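Local coordinates for protein N-acetylneuraminate epimerase (Escherichia coli, PDB 2UVK) that catalyses the interconversion of the alpha and beta anomers of N-acetylneuraminate (sialic acid), working as a homodimeric Kelch-repeat beta-propeller of the periplasm, at residues Ala62-Asn67 and Gly119-Thr124; Asn67-Gly72 and Asn86-Tyr91; Leu101-Pro106 and Gln178-Ala183; Val113-Asn118 and Ala194-Lys199. All blocks are in the same frame, centred on the assembly; numbering follows the deposited sequence.

Interaction 1 of 4, residues Ala62-Asn67 and Gly119-Thr124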
loop_
_atom_site.group_PDB
_atom_site.type_symbol
_atom_site.label_atom_id
_atom_site.label_comp_id
_atom_site.label_asym_id
_atom_site.label_seq_id
_atom_site.Cartn_x
_atom_site.Cartn_y
_atom_site.Cartn_z
ATOM N N ALA B 62 -7.730 7.458 -18.879
ATOM C CA ALA B 62 -8.056 6.403 -19.842
ATOM C C ALA B 62 -9.421 6.656 -20.406
ATOM O O ALA B 62 -10.312 7.034 -19.681
ATOM C CB ALA B 62 -8.054 5.086 -19.163
ATOM N N PHE B 63 -9.563 6.462 -21.719
ATOM C CA PHE B 63 -10.882 6.471 -22.365
ATOM C C PHE B 63 -11.376 5.057 -22.460
ATOM O O PHE B 63 -10.657 4.174 -22.936
ATOM C CB PHE B 63 -10.861 7.064 -23.772
ATOM C CG PHE B 63 -11.495 8.395 -23.847
ATOM C CD1 PHE B 63 -10.744 9.511 -24.124
ATOM C CD2 PHE B 63 -12.851 8.545 -23.573
ATOM C CE1 PHE B 63 -11.323 10.742 -24.160
ATOM C CE2 PHE B 63 -13.451 9.793 -23.610
ATOM C CZ PHE B 63 -12.685 10.899 -23.902
ATOM N N ILE B 64 -12.579 4.827 -21.959
ATOM C CA ILE B 64 -13.175 3.484 -22.042
ATOM C C ILE B 64 -14.666 3.635 -22.237
ATOM O O ILE B 64 -15.325 4.324 -21.457
ATOM C CB ILE B 64 -12.971 2.658 -20.760
ATOM C CG1 ILE B 64 -11.490 2.573 -20.393
ATOM C CG2 ILE B 64 -13.566 1.258 -20.920
ATOM C CD1 ILE B 64 -11.243 1.782 -19.112
ATOM N N ASP B 65 -15.188 3.015 -23.301
ATOM C CA ASP B 65 -16.638 2.964 -23.533
ATOM C C ASP B 65 -17.246 4.365 -23.526
ATOM O O ASP B 65 -18.268 4.604 -22.862
ATOM C CB ASP B 65 -17.304 2.087 -22.464
ATOM C CG ASP B 65 -16.911 0.618 -22.559
ATOM O OD1 ASP B 65 -16.157 0.219 -23.479
ATOM O OD2 ASP B 65 -17.366 -0.153 -21.690
ATOM N N GLY B 66 -16.596 5.305 -24.215
ATOM C CA GLY B 66 -17.157 6.638 -24.390
ATOM C C GLY B 66 -17.000 7.654 -23.267
ATOM O O GLY B 66 -17.485 8.780 -23.367
ATOM N N ASN B 67 -16.308 7.276 -22.189
ATOM C CA ASN B 67 -16.139 8.164 -21.072
ATOM C C ASN B 67 -14.673 8.240 -20.725
ATOM O O ASN B 67 -13.919 7.295 -20.974
ATOM C CB ASN B 67 -16.913 7.661 -19.866
ATOM C CG ASN B 67 -18.400 7.708 -20.080
ATOM O OD1 ASN B 67 -18.988 8.784 -20.093
ATOM N ND2 ASN B 67 -19.014 6.541 -20.224
ATOM N N GLY B 119 -11.294 -3.566 -22.008
ATOM C CA GLY B 119 -12.356 -2.760 -21.423
ATOM C C GLY B 119 -12.128 -2.327 -19.982
ATOM O O GLY B 119 -13.040 -1.827 -19.335
ATOM N N LYS B 120 -10.913 -2.534 -19.487
ATOM C CA LYS B 120 -10.580 -2.200 -18.090
ATOM C C LYS B 120 -9.357 -1.302 -18.072
ATOM O O LYS B 120 -8.511 -1.364 -18.969
ATOM C CB LYS B 120 -10.298 -3.473 -17.286
ATOM C CG LYS B 120 -11.542 -4.370 -17.112
ATOM C CD LYS B 120 -11.211 -5.769 -16.668
ATOM C CE LYS B 120 -12.503 -6.612 -16.586
ATOM N NZ LYS B 120 -12.301 -7.908 -15.890
ATOM N N ALA B 121 -9.263 -0.472 -17.027
ATOM C CA ALA B 121 -8.075 0.353 -16.841
ATOM C C ALA B 121 -7.127 -0.358 -15.904
ATOM O O ALA B 121 -7.490 -0.709 -14.796
ATOM C CB ALA B 121 -8.459 1.702 -16.273
ATOM N N TYR B 122 -5.908 -0.572 -16.373
ATOM C CA TYR B 122 -4.878 -1.255 -15.613
ATOM C C TYR B 122 -3.871 -0.216 -15.142
ATOM O O TYR B 122 -3.454 0.652 -15.912
ATOM C CB TYR B 122 -4.165 -2.269 -16.500
ATOM C CG TYR B 122 -4.934 -3.554 -16.704
ATOM C CD1 TYR B 122 -4.590 -4.711 -16.025
ATOM C CD2 TYR B 122 -6.002 -3.605 -17.571
ATOM C CE1 TYR B 122 -5.290 -5.913 -16.221
ATOM C CE2 TYR B 122 -6.715 -4.767 -17.746
ATOM C CZ TYR B 122 -6.365 -5.913 -17.053
ATOM O OH TYR B 122 -7.074 -7.102 -17.288
ATOM N N VAL B 123 -3.476 -0.358 -13.875
ATOM C CA VAL B 123 -2.598 0.612 -13.179
ATOM C C VAL B 123 -1.445 -0.130 -12.510
ATOM O O VAL B 123 -1.647 -1.161 -11.874
ATOM C CB VAL B 123 -3.393 1.373 -12.095
ATOM C CG1 VAL B 123 -2.463 2.276 -11.281
ATOM C CG2 VAL B 123 -4.540 2.183 -12.729
ATOM N N THR B 124 -0.235 0.379 -12.684
ATOM C CA THR B 124 0.901 -0.107 -11.888
ATOM C C THR B 124 1.855 1.045 -11.675
ATOM O O THR B 124 1.724 2.092 -12.318
ATOM C CB THR B 124 1.596 -1.333 -12.527
ATOM O OG1 THR B 124 2.503 -1.902 -11.580
ATOM C CG2 THR B 124 2.269 -0.992 -13.823
HETATM O O HOH W 1 -15.506 -1.778 -20.116
#

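Interaction 2 of 4, residues Asn67-Gly72 and Asn86-Tyr91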
loop_
_atom_site.group_PDB
_atom_site.type_symbol
_atom_site.label_atom_id
_atom_site.label_comp_id
_atom_site.label_asym_id
_atom_site.label_seq_id
_atom_site.Cartn_x
_atom_site.Cartn_y
_atom_site.Cartn_z
ATOM N N ASN B 67 -16.308 7.276 -22.189
ATOM C CA ASN B 67 -16.139 8.164 -21.072
ATOM C C ASN B 67 -14.673 8.240 -20.725
ATOM O O ASN B 67 -13.919 7.295 -20.974
ATOM C CB ASN B 67 -16.913 7.661 -19.866
ATOM C CG ASN B 67 -18.400 7.708 -20.080
ATOM O OD1 ASN B 67 -18.988 8.784 -20.093
ATOM N ND2 ASN B 67 -19.014 6.541 -20.224
ATOM N N LEU B 68 -14.308 9.384 -20.171
ATOM C CA LEU B 68 -12.924 9.678 -19.772
ATOM C C LEU B 68 -12.789 9.488 -18.263
ATOM O O LEU B 68 -13.518 10.103 -17.482
ATOM C CB LEU B 68 -12.576 11.104 -20.176
ATOM C CG LEU B 68 -11.274 11.708 -19.643
ATOM C CD1 LEU B 68 -10.111 10.966 -20.253
ATOM C CD2 LEU B 68 -11.227 13.197 -19.955
ATOM N N TYR B 69 -11.838 8.644 -17.871
ATOM C CA TYR B 69 -11.535 8.379 -16.448
ATOM C C TYR B 69 -10.190 8.989 -16.086
ATOM O O TYR B 69 -9.253 8.846 -16.837
ATOM C CB TYR B 69 -11.502 6.873 -16.175
ATOM C CG TYR B 69 -12.854 6.252 -16.417
ATOM C CD1 TYR B 69 -13.777 6.143 -15.410
ATOM C CD2 TYR B 69 -13.230 5.842 -17.693
ATOM C CE1 TYR B 69 -15.083 5.637 -15.645
ATOM C CE2 TYR B 69 -14.508 5.317 -17.932
ATOM C CZ TYR B 69 -15.424 5.204 -16.910
ATOM O OH TYR B 69 -16.705 4.682 -17.155
ATOM N N VAL B 70 -10.127 9.652 -14.932
ATOM C CA VAL B 70 -8.882 10.247 -14.405
ATOM C C VAL B 70 -8.582 9.596 -13.053
ATOM O O VAL B 70 -9.467 9.474 -12.209
ATOM C CB VAL B 70 -8.983 11.785 -14.259
ATOM C CG1 VAL B 70 -7.729 12.354 -13.599
ATOM C CG2 VAL B 70 -9.207 12.431 -15.634
ATOM N N PHE B 71 -7.332 9.168 -12.896
ATOM C CA PHE B 71 -6.869 8.407 -11.737
ATOM C C PHE B 71 -5.780 9.177 -10.958
ATOM O O PHE B 71 -4.716 9.501 -11.479
ATOM C CB PHE B 71 -6.277 7.072 -12.205
ATOM C CG PHE B 71 -7.256 6.254 -12.969
ATOM C CD1 PHE B 71 -8.084 5.353 -12.335
ATOM C CD2 PHE B 71 -7.305 6.386 -14.353
ATOM C CE1 PHE B 71 -9.017 4.599 -13.074
ATOM C CE2 PHE B 71 -8.229 5.631 -15.104
ATOM C CZ PHE B 71 -9.056 4.742 -14.459
ATOM N N GLY B 72 -6.052 9.422 -9.681
ATOM C CA GLY B 72 -5.036 9.886 -8.756
ATOM C C GLY B 72 -4.373 11.204 -9.062
ATOM O O GLY B 72 -5.030 12.179 -9.469
ATOM N N ASN B 86 -6.020 8.650 -4.367
ATOM C CA ASN B 86 -6.327 7.275 -4.798
ATOM C C ASN B 86 -7.691 7.202 -5.453
ATOM O O ASN B 86 -8.326 6.165 -5.437
ATOM C CB ASN B 86 -6.277 6.276 -3.631
ATOM C CG ASN B 86 -7.512 6.359 -2.719
ATOM O OD1 ASN B 86 -8.048 7.462 -2.495
ATOM N ND2 ASN B 86 -7.976 5.218 -2.203
ATOM N N ASP B 87 -8.139 8.321 -6.012
ATOM C CA ASP B 87 -9.520 8.418 -6.487
ATOM C C ASP B 87 -9.669 8.305 -8.001
ATOM O O ASP B 87 -8.682 8.259 -8.750
ATOM C CB ASP B 87 -10.178 9.712 -5.975
ATOM C CG ASP B 87 -9.453 10.969 -6.411
ATOM O OD1 ASP B 87 -8.453 10.882 -7.182
ATOM O OD2 ASP B 87 -9.857 12.076 -5.958
ATOM N N VAL B 88 -10.933 8.195 -8.422
ATOM C CA VAL B 88 -11.280 8.138 -9.840
ATOM C C VAL B 88 -12.413 9.134 -10.108
ATOM O O VAL B 88 -13.402 9.184 -9.364
ATOM C CB VAL B 88 -11.746 6.722 -10.228
ATOM C CG1 VAL B 88 -11.985 6.609 -11.756
ATOM C CG2 VAL B 88 -10.769 5.658 -9.732
ATOM N N HIS B 89 -12.216 9.937 -11.144
ATOM C CA HIS B 89 -13.259 10.821 -11.661
ATOM C C HIS B 89 -13.626 10.378 -13.059
ATOM O O HIS B 89 -12.801 9.863 -13.789
ATOM C CB HIS B 89 -12.763 12.256 -11.672
ATOM C CG HIS B 89 -12.722 12.895 -10.317
ATOM N ND1 HIS B 89 -11.730 12.640 -9.398
ATOM C CD2 HIS B 89 -13.540 13.811 -9.736
ATOM C CE1 HIS B 89 -11.941 13.364 -8.307
ATOM N NE2 HIS B 89 -13.034 14.088 -8.490
ATOM N N LYS B 90 -14.896 10.583 -13.421
ATOM C CA LYS B 90 -15.383 10.253 -14.760
ATOM C C LYS B 90 -15.917 11.491 -15.439
ATOM O O LYS B 90 -16.723 12.213 -14.857
ATOM C CB LYS B 90 -16.496 9.217 -14.657
ATOM C CG LYS B 90 -17.139 8.840 -15.981
ATOM C CD LYS B 90 -18.110 7.686 -15.822
ATOM C CE LYS B 90 -19.353 8.078 -15.046
ATOM N NZ LYS B 90 -20.287 8.941 -15.824
ATOM N N TYR B 91 -15.471 11.722 -16.662
ATOM C CA TYR B 91 -15.981 12.827 -17.491
ATOM C C TYR B 91 -16.787 12.254 -18.639
ATOM O O TYR B 91 -16.315 11.389 -19.375
ATOM C CB TYR B 91 -14.833 13.643 -18.047
ATOM C CG TYR B 91 -15.235 14.698 -19.054
ATOM C CD1 TYR B 91 -15.807 15.899 -18.652
ATOM C CD2 TYR B 91 -15.038 14.486 -20.416
ATOM C CE1 TYR B 91 -16.149 16.872 -19.572
ATOM C CE2 TYR B 91 -15.409 15.469 -21.349
ATOM C CZ TYR B 91 -15.943 16.641 -20.911
ATOM O OH TYR B 91 -16.316 17.599 -21.816
HETATM O O HOH W 2 -21.045 8.559 -18.317
HETATM O O HOH W 3 -9.327 11.233 -9.837
#

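Interaction 3 of 4, residues Leu101-Pro106 and Gln178-Ala183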
loop_
_atom_site.group_PDB
_atom_site.type_symbol
_atom_site.label_atom_id
_atom_site.label_comp_id
_atom_site.label_asym_id
_atom_site.label_seq_id
_atom_site.Cartn_x
_atom_site.Cartn_y
_atom_site.Cartn_z
ATOM N N LEU B 101 -16.191 9.167 -8.646
ATOM C CA LEU B 101 -16.754 7.843 -8.442
ATOM C C LEU B 101 -16.549 7.430 -6.988
ATOM O O LEU B 101 -15.553 7.835 -6.341
ATOM C CB LEU B 101 -16.135 6.813 -9.402
ATOM C CG LEU B 101 -16.210 7.142 -10.896
ATOM C CD1 LEU B 101 -15.619 6.006 -11.719
ATOM C CD2 LEU B 101 -17.652 7.436 -11.334
HETATM N N MSE B 102 -17.492 6.656 -6.461
HETATM C CA MSE B 102 -17.293 6.036 -5.155
HETATM C C MSE B 102 -16.477 4.800 -5.434
HETATM O O MSE B 102 -17.007 3.756 -5.794
HETATM C CB MSE B 102 -18.635 5.705 -4.500
HETATM C CG MSE B 102 -18.467 5.109 -3.105
HETATM SE SE MSE B 102 -20.164 4.988 -2.168
HETATM C CE MSE B 102 -20.279 6.801 -1.419
ATOM N N SER B 103 -15.155 4.941 -5.310
ATOM C CA SER B 103 -14.222 3.925 -5.737
ATOM C C SER B 103 -12.911 4.167 -5.007
ATOM O O SER B 103 -12.409 5.280 -5.042
ATOM C CB SER B 103 -13.997 4.074 -7.227
ATOM O OG SER B 103 -13.152 3.081 -7.735
ATOM N N HIS B 104 -12.353 3.128 -4.405
ATOM C CA HIS B 104 -11.154 3.285 -3.563
ATOM C C HIS B 104 -10.020 2.391 -4.035
ATOM O O HIS B 104 -10.022 1.187 -3.758
ATOM C CB HIS B 104 -11.531 2.948 -2.125
ATOM C CG HIS B 104 -12.505 3.926 -1.550
ATOM N ND1 HIS B 104 -13.860 3.687 -1.439
ATOM C CD2 HIS B 104 -12.301 5.187 -1.103
ATOM C CE1 HIS B 104 -14.437 4.758 -0.922
ATOM N NE2 HIS B 104 -13.524 5.689 -0.741
ATOM N N ALA B 105 -9.056 2.968 -4.743
ATOM C CA ALA B 105 -7.900 2.195 -5.172
ATOM C C ALA B 105 -7.089 1.771 -3.946
ATOM O O ALA B 105 -6.914 2.552 -3.008
ATOM C CB ALA B 105 -7.058 3.019 -6.123
ATOM N N PRO B 106 -6.599 0.529 -3.943
ATOM C CA PRO B 106 -5.851 0.039 -2.798
ATOM C C PRO B 106 -4.522 0.725 -2.541
ATOM O O PRO B 106 -3.977 0.599 -1.429
ATOM C CB PRO B 106 -5.658 -1.448 -3.114
ATOM C CG PRO B 106 -5.774 -1.520 -4.565
ATOM C CD PRO B 106 -6.831 -0.555 -4.922
ATOM N N GLN B 178 -17.068 -0.086 -11.147
ATOM C CA GLN B 178 -16.220 0.933 -10.475
ATOM C C GLN B 178 -15.335 0.375 -9.365
ATOM O O GLN B 178 -14.861 1.144 -8.506
ATOM C CB GLN B 178 -17.039 2.115 -9.956
ATOM C CG GLN B 178 -17.989 2.617 -11.027
ATOM C CD GLN B 178 -18.875 3.771 -10.607
ATOM O OE1 GLN B 178 -18.836 4.225 -9.480
ATOM N NE2 GLN B 178 -19.716 4.245 -11.548
ATOM N N GLN B 179 -15.103 -0.937 -9.409
ATOM C CA GLN B 179 -14.326 -1.633 -8.402
ATOM C C GLN B 179 -12.935 -1.936 -8.902
ATOM O O GLN B 179 -12.692 -2.052 -10.114
ATOM C CB GLN B 179 -14.997 -2.948 -8.004
ATOM C CG GLN B 179 -16.412 -2.819 -7.520
ATOM C CD GLN B 179 -16.541 -1.854 -6.373
ATOM O OE1 GLN B 179 -16.023 -2.104 -5.279
ATOM N NE2 GLN B 179 -17.210 -0.724 -6.610
ATOM N N TRP B 180 -12.030 -2.100 -7.923
ATOM C CA TRP B 180 -10.607 -2.401 -8.150
ATOM C C TRP B 180 -10.295 -3.844 -7.829
ATOM O O TRP B 180 -10.728 -4.359 -6.810
ATOM C CB TRP B 180 -9.726 -1.506 -7.259
ATOM C CG TRP B 180 -9.780 -0.101 -7.693
ATOM C CD1 TRP B 180 -10.673 0.857 -7.299
ATOM C CD2 TRP B 180 -8.901 0.531 -8.621
ATOM N NE1 TRP B 180 -10.417 2.027 -7.945
ATOM C CE2 TRP B 180 -9.353 1.857 -8.790
ATOM C CE3 TRP B 180 -7.834 0.074 -9.409
ATOM C CZ2 TRP B 180 -8.711 2.764 -9.647
ATOM C CZ3 TRP B 180 -7.190 0.970 -10.251
ATOM C CH2 TRP B 180 -7.638 2.304 -10.378
ATOM N N SER B 181 -9.531 -4.482 -8.703
ATOM C CA SER B 181 -9.145 -5.878 -8.521
ATOM C C SER B 181 -7.640 -6.068 -8.597
ATOM O O SER B 181 -6.935 -5.322 -9.273
ATOM C CB SER B 181 -9.809 -6.751 -9.605
ATOM O OG SER B 181 -11.218 -6.733 -9.481
ATOM N N TYR B 182 -7.165 -7.105 -7.914
ATOM C CA TYR B 182 -5.812 -7.580 -8.116
ATOM C C TYR B 182 -5.703 -8.204 -9.516
ATOM O O TYR B 182 -6.484 -9.117 -9.853
ATOM C CB TYR B 182 -5.474 -8.621 -7.071
ATOM C CG TYR B 182 -4.125 -9.284 -7.266
ATOM C CD1 TYR B 182 -2.992 -8.802 -6.626
ATOM C CD2 TYR B 182 -3.979 -10.402 -8.099
ATOM C CE1 TYR B 182 -1.746 -9.406 -6.806
ATOM C CE2 TYR B 182 -2.744 -10.996 -8.291
ATOM C CZ TYR B 182 -1.632 -10.506 -7.634
ATOM O OH TYR B 182 -0.387 -11.115 -7.796
ATOM N N ALA B 183 -4.752 -7.733 -10.314
ATOM C CA ALA B 183 -4.520 -8.234 -11.677
ATOM C C ALA B 183 -3.168 -8.918 -11.860
ATOM O O ALA B 183 -2.930 -9.567 -12.882
ATOM C CB ALA B 183 -4.690 -7.114 -12.665
HETATM O O HOH W 4 -16.710 1.374 -4.464
HETATM O O HOH W 5 -19.900 6.079 -7.984
HETATM O O HOH W 6 -19.334 2.548 -6.880
#

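Interaction 4 of 4, residues Val113-Asn118 and Ala194-Lys199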
loop_
_atom_site.group_PDB
_atom_site.type_symbol
_atom_site.label_atom_id
_atom_site.label_comp_id
_atom_site.label_asym_id
_atom_site.label_seq_id
_atom_site.Cartn_x
_atom_site.Cartn_y
_atom_site.Cartn_z
ATOM N N VAL B 113 1.408 4.394 -14.007
ATOM C CA VAL B 113 0.969 4.403 -15.393
ATOM C C VAL B 113 -0.457 3.860 -15.451
ATOM O O VAL B 113 -0.942 3.245 -14.501
ATOM C CB VAL B 113 1.897 3.558 -16.302
ATOM C CG1 VAL B 113 3.295 4.178 -16.360
ATOM C CG2 VAL B 113 1.889 2.097 -15.881
ATOM N N THR B 114 -1.128 4.091 -16.573
ATOM C CA THR B 114 -2.425 3.460 -16.816
ATOM C C THR B 114 -2.560 3.126 -18.290
ATOM O O THR B 114 -2.158 3.903 -19.166
ATOM C CB THR B 114 -3.568 4.394 -16.343
ATOM O OG1 THR B 114 -3.400 4.647 -14.948
ATOM C CG2 THR B 114 -4.939 3.787 -16.554
ATOM N N PHE B 115 -3.063 1.916 -18.544
ATOM C CA PHE B 115 -3.386 1.480 -19.906
ATOM C C PHE B 115 -4.720 0.752 -19.924
ATOM O O PHE B 115 -5.199 0.276 -18.901
ATOM C CB PHE B 115 -2.265 0.604 -20.495
ATOM C CG PHE B 115 -1.997 -0.680 -19.742
ATOM C CD1 PHE B 115 -2.503 -1.882 -20.195
ATOM C CD2 PHE B 115 -1.190 -0.699 -18.609
ATOM C CE1 PHE B 115 -2.226 -3.077 -19.528
ATOM C CE2 PHE B 115 -0.924 -1.888 -17.944
ATOM C CZ PHE B 115 -1.457 -3.077 -18.406
ATOM N N VAL B 116 -5.317 0.672 -21.118
ATOM C CA VAL B 116 -6.620 0.017 -21.277
ATOM C C VAL B 116 -6.385 -1.355 -21.928
ATOM O O VAL B 116 -5.701 -1.458 -22.955
ATOM C CB VAL B 116 -7.598 0.881 -22.136
ATOM C CG1 VAL B 116 -8.953 0.169 -22.335
ATOM C CG2 VAL B 116 -7.834 2.262 -21.477
ATOM N N HIS B 117 -6.922 -2.386 -21.290
ATOM C CA HIS B 117 -6.881 -3.744 -21.856
ATOM C C HIS B 117 -8.221 -4.436 -21.620
ATOM O O HIS B 117 -8.757 -4.468 -20.513
ATOM C CB HIS B 117 -5.716 -4.500 -21.245
ATOM C CG HIS B 117 -5.625 -5.929 -21.664
ATOM N ND1 HIS B 117 -5.134 -6.313 -22.891
ATOM C CD2 HIS B 117 -5.943 -7.065 -21.007
ATOM C CE1 HIS B 117 -5.171 -7.632 -22.978
ATOM N NE2 HIS B 117 -5.657 -8.112 -21.849
ATOM N N ASN B 118 -8.817 -4.932 -22.710
ATOM C CA ASN B 118 -10.110 -5.596 -22.613
ATOM C C ASN B 118 -11.138 -4.860 -21.747
ATOM O O ASN B 118 -11.776 -5.455 -20.869
ATOM C CB ASN B 118 -9.931 -7.041 -22.118
ATOM C CG ASN B 118 -9.104 -7.913 -23.081
ATOM O OD1 ASN B 118 -8.574 -8.953 -22.686
ATOM N ND2 ASN B 118 -8.974 -7.475 -24.323
ATOM N N ALA B 194 7.521 5.766 -15.108
ATOM C CA ALA B 194 7.769 4.959 -16.306
ATOM C C ALA B 194 6.837 5.473 -17.416
ATOM O O ALA B 194 5.812 6.138 -17.137
ATOM C CB ALA B 194 7.531 3.481 -16.041
ATOM N N ALA B 195 7.227 5.209 -18.656
ATOM C CA ALA B 195 6.388 5.461 -19.810
ATOM C C ALA B 195 5.728 4.145 -20.171
ATOM O O ALA B 195 6.387 3.100 -20.145
ATOM C CB ALA B 195 7.205 5.993 -20.959
ATOM N N VAL B 196 4.443 4.175 -20.479
ATOM C CA VAL B 196 3.703 2.956 -20.882
ATOM C C VAL B 196 3.277 3.006 -22.343
ATOM O O VAL B 196 2.913 4.056 -22.858
ATOM C CB VAL B 196 2.479 2.710 -19.976
ATOM C CG1 VAL B 196 1.493 3.861 -20.040
ATOM C CG2 VAL B 196 1.761 1.380 -20.308
ATOM N N VAL B 197 3.356 1.847 -23.014
ATOM C CA VAL B 197 2.736 1.667 -24.323
ATOM C C VAL B 197 1.985 0.337 -24.316
ATOM O O VAL B 197 2.493 -0.637 -23.783
ATOM C CB VAL B 197 3.759 1.675 -25.494
ATOM C CG1 VAL B 197 3.031 1.451 -26.844
ATOM C CG2 VAL B 197 4.530 2.960 -25.549
ATOM N N ASN B 198 0.783 0.326 -24.894
ATOM C CA ASN B 198 -0.043 -0.878 -24.999
ATOM C C ASN B 198 -0.417 -1.114 -26.465
ATOM O O ASN B 198 -0.780 -0.188 -27.166
ATOM C CB ASN B 198 -1.351 -0.728 -24.197
ATOM C CG ASN B 198 -2.368 -1.807 -24.537
ATOM O OD1 ASN B 198 -3.278 -1.594 -25.374
ATOM N ND2 ASN B 198 -2.204 -2.982 -23.932
ATOM N N LYS B 199 -0.314 -2.355 -26.918
ATOM C CA LYS B 199 -0.820 -2.703 -28.244
ATOM C C LYS B 199 -1.331 -4.123 -28.155
ATOM O O LYS B 199 -0.554 -5.038 -27.983
ATOM C CB LYS B 199 0.278 -2.576 -29.292
ATOM C CG LYS B 199 -0.208 -2.840 -30.721
ATOM C CD LYS B 199 0.894 -2.642 -31.743
#

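Interaction 1 of 4, residues Ala62-Asn67 and Gly119-Thr124
The carbonyl oxygen of Gly119 is the polar point of this contact, approached by Ile64 CG2 and by a water that also reaches Asp65. Ile64 CG2 comes within 3.5 Å of Gly119 O, a plain van der Waals approach. The water lies 2.6 Å from Gly119 O and 2.9 Å from Asp65 OD2 and is placed to donate to both, but it has more acceptors in reach than protons, so the carboxylate-to-carbonyl bridge is likely rather than certain. The rest of the contact is van der Waals. In Ile64, CG1 is anti to the carbonyl carbon (chi1 -55°) and CD1 is carried on by an extended chi2; CD1 lies 3.7 Å from Ala121 N and 4.0 Å from Ala121 CB. The two branches thus divide the work: CG2 takes the glycine carbonyl, CD1 the start of the strand. Further along, Ala62 CB and Ala121 CB face each other at 4.5 Å, and Val116 touches both Ala62 and Ile64. A type I' turn from Ile64 to Asn67, closed by backbone bonds in both directions, reverses the chain at this end of the contact. With the strand axes 8.0 Å apart and their N-to-C directions 157° apart, close to antiparallel, these are strands of two different sheets packed face to face, as successive blades are in a Kelch-type beta-propeller.

Interaction 2 of 4, residues Asn67-Gly72 and Asn86-Tyr91
Asn67 meets Lys90 through CB against CG, and a water joins their polar ends, donating to Asn67 OD1 and accepting from Lys90 NZ. Leu68 forms a hydrogen-bonded antiparallel pair with Tyr91, the shorter bond running from Tyr91 N to Leu68 O (2.7 Å, 173° at the hydrogen). Tyr69 lies side by side with the Lys90 chain, whose CG, anti to its backbone N (chi1 177°), is set beside the ring; Tyr69 CE1 is 3.7 Å from Lys90 CD, while Val88 CG1 meets the ring edge 4.1 Å from Tyr69 CD1. An alanine at Tyr69 would probably leave the Lys90 methylenes without their flanking ring and open a gap beside Val88. Val70 pairs with His89 through two backbone bonds. Phe71 CD1 rests 3.8 Å from Val88 CG2, the two side chains pointing the same way, and Gly72 N donates to Asp87 O (3.0 Å); the Asp87 carboxylate is salt-bridged to Arg56. Strands 60-64 and 97-100 flank this central pair; Trp33 of strand 33-37 touches Leu68 and Val70, whereas Pro175 and Phe173 meet Tyr69 and Phe71 on the other face.

Interaction 3 of 4, residues Leu101-Pro106 and Gln178-Ala183
Trp180 packs against the segment 101-106 from its CB outward. CB touches Pro106 CD at 3.8 Å, and CG follows beneath Ala105 CA, which makes a CH-pi contact over the five-membered ring, 3.7 Å from the centroid and 6° off the normal. CD1 approaches His104 O. At the ring edge NE1 donates a weak, strongly bent bond to Ser103 OG (2.9 Å, 126°). Ala105 CB lies over the ring face, 3.7 Å from CE2. Beyond, CH2 packs on Phe71 and CZ3 on Val123. From strand 179-185, outermost in one propeller blade, the indole reaches the loop that leaves the preceding blade after strand 97-100. Ser103 OG, anti to its backbone N (chi1 -177°), accepts the weak indole bond and donates to Gln178 O (2.7 Å). The extended Gln178 side chain crosses Leu101 at about a right angle, with OE1 3.7 Å from Leu101 CB; waters join OE1 to Met102 N and O. Ala105 O accepts from Asn86 ND2 and from Asn130 ND2 of the second subunit.

Interaction 4 of 4, residues Val113-Asn118 and Ala194-Lys199
Apolar contacts carry most of the interface between Val113-Asn118 and Ala194-Lys199. Val196 is wedged between two residues of the facing strand: its CG1 lies 3.8 Å from Val113 CB, and its CG2 is 4.0 Å from Phe115 CD2. With chi1 at 61°, CG2 is anti to the backbone N and CG1 between N and the carbonyl carbon, which sends one methyl to each neighbour. Phe115 crosses Val196 at about a right angle. An alanine in place of Val196 would probably leave Val113 CB without the packing of CG1 and Phe115 CD2 without that of CG2. Contacts of apolar groups with polar atoms come next. Val113 CG1 closes to 3.3 Å from Ala194 O, and Asn198 ND2 stands 3.9 Å from Phe115 CD1, the amide and ring planes only 19° apart. Between polar atoms there is proximity without bonding: Asn198 OD1 and Val116 O, both acceptors, are 3.4 Å apart. The amide finds its partner elsewhere, ND2 donating to Thr203 OG1 in its own sheet. The strands run nearly parallel, 7° apart with axes 7.2 Å from each other, and belong to different propeller blades; Ala194 lies about 8 Å, side chain to side chain, from Glu209, the predicted proton acceptor. The chemistry is consistent with side-chain fit, more than directed bonds between these two segments, setting the spacing of the blades here.

From the N terminus, the segment 62-67 opens interaction 1, which closes at 119-124 after 51 intervening residues. Interaction 2 begins and ends within that span and joins two neighbouring strands of a single blade. Interactions 3 and 4 also start within it but close later, at 178-183 and 194-199, so each crosses interaction 1 and they cross one another. Interactions 1 and 3 tie the blade of strands 60-64 to 97-100 to the next, built from strands 112-117 to 179-185; interaction 4 carries the series on to the blade beginning at strand 195-199. Backbone pairing connects interaction 1 with both 2 and 4, while the centres of 3 and 4 lie about 17 Å apart.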